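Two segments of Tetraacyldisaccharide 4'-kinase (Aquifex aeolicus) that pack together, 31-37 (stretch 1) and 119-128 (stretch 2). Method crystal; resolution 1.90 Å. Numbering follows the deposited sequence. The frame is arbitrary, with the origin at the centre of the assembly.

Stretch 1 31-37: IKKLPVP
Stretch 2, residues 119-128: RYKGGLLALE

An extended, irregular segment lies along one side of an α-helix and is held there by apolar side-chain packing and a lysine over a tyrosine ring, with no hydrogen bond crossing between the two. Residues 119-128 are helical throughout, with phi/psi near -62/-42 and successive i to i+4 bonds from Gly123 N to Arg119 O (2.8 Å) through Glu128 N to Leu124 O (3.1 Å). Residues 31-37 are mostly extended, with phi between -61 and -127 and psi between 115 and 166 except at Pro35, where phi/psi of -82/7 bends the chain. Both stretches advance in the same general direction: Leu34 CA lies 7.0 Å from Tyr120 CA, and Val36 CA 8.9 Å from Leu127 CA. Together they bury 406 Å².

Tyr120 and Leu127, two helical turns apart, both point toward the segment and provide most of the helix's contact surface. Tyr120 (chi1 t, chi2 83°) gives up the largest area, 104 Å². Lys32, in the m, t, p, p conformation, points toward the helix and lays its chain over one face of the ring. Its CE sits 3.6 Å from the centroid of the Tyr120 ring, and 3.4 Å from Tyr120 CD2, in a CH-π contact; NZ stands 4.5 Å from the same centroid, 22° off the ring normal, as a cation-π partner. A lysine suits this place because its methylenes can pack on the aromatic face while its ammonium group meets the π cloud. At the ring edge, Lys33 O approaches Tyr120 CE1 to 3.8 Å. The Lys33 side chain instead starts away from the helix and folds back along its own segment, NZ donating to Leu34 O at 2.9 Å.

Leu34 (m, t) is buried and central. Its CA-to-CB bond runs sideways, but its methyls reach the helix: CD2 lies 3.7 Å from Tyr120 CE1, 3.9 Å from Leu124 CD2 and 4.1 Å from Leu127 CD1, while CD1 rests 3.9 Å from Gly123 CA. The glycine makes this approach possible, since a CB there would point toward the segment and fall 2.4 Å from Leu34 CD1, a clash.

Leu127 (m, t) closes the contact. Its CD1 meets Pro35 CD at 3.6 Å, and its CD2 meets Val36 CG1 at 4.0 Å. The proline, with a C-gamma endo pucker, offers an apolar ring carbon, CD, and Val36 (m) points its compact branched side chain toward the helix.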

# COMPACT_ATOMS: atom_id res chain seq x y z
N ILE A 31 1.06 24.85 1.46
CA ILE A 31 0.28 23.64 1.63
C ILE A 31 -1.09 23.88 1.01
O ILE A 31 -1.84 24.75 1.46
CB ILE A 31 0.19 23.24 3.11
CG1 ILE A 31 1.60 22.95 3.65
CG2 ILE A 31 -0.72 22.01 3.29
CD1 ILE A 31 1.69 22.72 5.15
N LYS A 32 -1.40 23.14 -0.06
CA LYS A 32 -2.64 23.34 -0.80
C LYS A 32 -3.80 22.58 -0.18
O LYS A 32 -3.60 21.55 0.45
CB LYS A 32 -2.44 22.94 -2.27
CG LYS A 32 -1.24 23.67 -2.88
CD LYS A 32 -0.98 23.29 -4.33
CE LYS A 32 -1.99 23.94 -5.25
NZ LYS A 32 -2.20 25.37 -4.90
N LYS A 33 -5.02 23.06 -0.38
CA LYS A 33 -6.17 22.48 0.30
C LYS A 33 -7.27 22.11 -0.67
O LYS A 33 -7.85 22.98 -1.31
CB LYS A 33 -6.71 23.49 1.33
CG LYS A 33 -8.01 23.07 1.99
CD LYS A 33 -7.78 22.10 3.12
CE LYS A 33 -9.02 21.97 4.01
NZ LYS A 33 -10.21 21.44 3.25
N LEU A 34 -7.56 20.82 -0.79
CA LEU A 34 -8.73 20.38 -1.57
C LEU A 34 -10.03 20.65 -0.79
O LEU A 34 -10.02 20.67 0.44
CB LEU A 34 -8.62 18.90 -1.93
CG LEU A 34 -7.53 18.59 -2.97
CD1 LEU A 34 -7.24 17.08 -3.00
CD2 LEU A 34 -7.94 19.09 -4.36
N PRO A 35 -11.14 20.88 -1.52
CA PRO A 35 -12.42 21.24 -0.90
C PRO A 35 -13.22 20.06 -0.37
O PRO A 35 -14.37 20.26 0.02
CB PRO A 35 -13.18 21.92 -2.05
CG PRO A 35 -12.67 21.23 -3.27
CD PRO A 35 -11.19 21.00 -2.99
N VAL A 36 -12.67 18.85 -0.38
CA VAL A 36 -13.30 17.74 0.33
C VAL A 36 -12.26 17.15 1.28
O VAL A 36 -11.08 17.43 1.14
CB VAL A 36 -13.84 16.64 -0.62
CG1 VAL A 36 -14.93 17.19 -1.54
CG2 VAL A 36 -12.71 16.00 -1.45
N PRO A 37 -12.69 16.31 2.23
CA PRO A 37 -11.75 15.68 3.17
C PRO A 37 -10.69 14.79 2.51
O PRO A 37 -10.94 14.12 1.49
CB PRO A 37 -12.67 14.85 4.08
CG PRO A 37 -14.01 15.53 3.99
CD PRO A 37 -14.09 15.99 2.55
N ARG A 119 -0.33 15.30 -6.00
CA ARG A 119 -1.61 14.76 -5.52
C ARG A 119 -2.74 15.78 -5.63
O ARG A 119 -3.88 15.44 -5.97
CB ARG A 119 -1.47 14.25 -4.08
CG ARG A 119 -1.05 12.77 -3.95
CD ARG A 119 0.30 12.48 -4.55
NE ARG A 119 0.97 11.38 -3.85
CZ ARG A 119 2.27 11.14 -3.90
NH1 ARG A 119 3.08 11.90 -4.65
NH2 ARG A 119 2.76 10.12 -3.20
N TYR A 120 -2.44 17.05 -5.33
CA TYR A 120 -3.44 18.10 -5.47
C TYR A 120 -4.06 18.15 -6.87
O TYR A 120 -5.29 18.17 -7.02
CB TYR A 120 -2.84 19.46 -5.10
CG TYR A 120 -3.83 20.60 -5.21
CD1 TYR A 120 -4.71 20.88 -4.16
CD2 TYR A 120 -3.89 21.40 -6.35
CE1 TYR A 120 -5.63 21.94 -4.26
CE2 TYR A 120 -4.79 22.44 -6.45
CZ TYR A 120 -5.65 22.71 -5.40
OH TYR A 120 -6.54 23.75 -5.50
N LYS A 121 -3.22 18.18 -7.91
CA LYS A 121 -3.72 18.17 -9.29
C LYS A 121 -4.54 16.92 -9.58
O LYS A 121 -5.52 16.98 -10.32
CB LYS A 121 -2.58 18.29 -10.30
CG LYS A 121 -1.90 19.64 -10.30
CD LYS A 121 -0.73 19.67 -11.29
CE LYS A 121 -0.18 21.08 -11.45
NZ LYS A 121 -0.09 21.79 -10.15
N GLY A 122 -4.14 15.79 -9.01
CA GLY A 122 -4.90 14.56 -9.16
C GLY A 122 -6.27 14.75 -8.53
O GLY A 122 -7.29 14.35 -9.09
N GLY A 123 -6.29 15.38 -7.36
CA GLY A 123 -7.54 15.69 -6.68
C GLY A 123 -8.44 16.59 -7.51
O GLY A 123 -9.65 16.39 -7.55
N LEU A 124 -7.88 17.61 -8.16
CA LEU A 124 -8.70 18.49 -8.98
C LEU A 124 -9.35 17.75 -10.15
O LEU A 124 -10.51 17.96 -10.46
CB LEU A 124 -7.89 19.68 -9.53
CG LEU A 124 -7.43 20.73 -8.52
CD1 LEU A 124 -6.85 21.95 -9.25
CD2 LEU A 124 -8.58 21.15 -7.62
N LEU A 125 -8.58 16.89 -10.81
CA LEU A 125 -9.13 16.14 -11.94
C LEU A 125 -10.25 15.23 -11.45
O LEU A 125 -11.29 15.10 -12.09
CB LEU A 125 -8.05 15.31 -12.63
CG LEU A 125 -8.59 14.38 -13.73
CD1 LEU A 125 -9.11 15.19 -14.92
CD2 LEU A 125 -7.53 13.39 -14.18
N ALA A 126 -10.03 14.59 -10.30
CA ALA A 126 -11.04 13.72 -9.73
C ALA A 126 -12.31 14.51 -9.41
O ALA A 126 -13.42 14.06 -9.69
CB ALA A 126 -10.50 13.02 -8.48
N LEU A 127 -12.16 15.68 -8.81
CA LEU A 127 -13.34 16.46 -8.46
C LEU A 127 -14.14 16.80 -9.71
O LEU A 127 -15.37 16.75 -9.70
CB LEU A 127 -12.96 17.73 -7.70
CG LEU A 127 -12.52 17.44 -6.26
CD1 LEU A 127 -11.76 18.62 -5.67
CD2 LEU A 127 -13.72 17.05 -5.38
N GLU A 128 -13.44 17.09 -10.80
CA GLU A 128 -14.08 17.45 -12.05
C GLU A 128 -14.81 16.26 -12.69
O GLU A 128 -15.95 16.39 -13.13
CB GLU A 128 -13.04 18.01 -13.01
CG GLU A 128 -13.56 18.38 -14.39
CD GLU A 128 -12.46 18.95 -15.27
OE1 GLU A 128 -11.29 18.94 -14.85
OE2 GLU A 128 -12.78 19.41 -16.39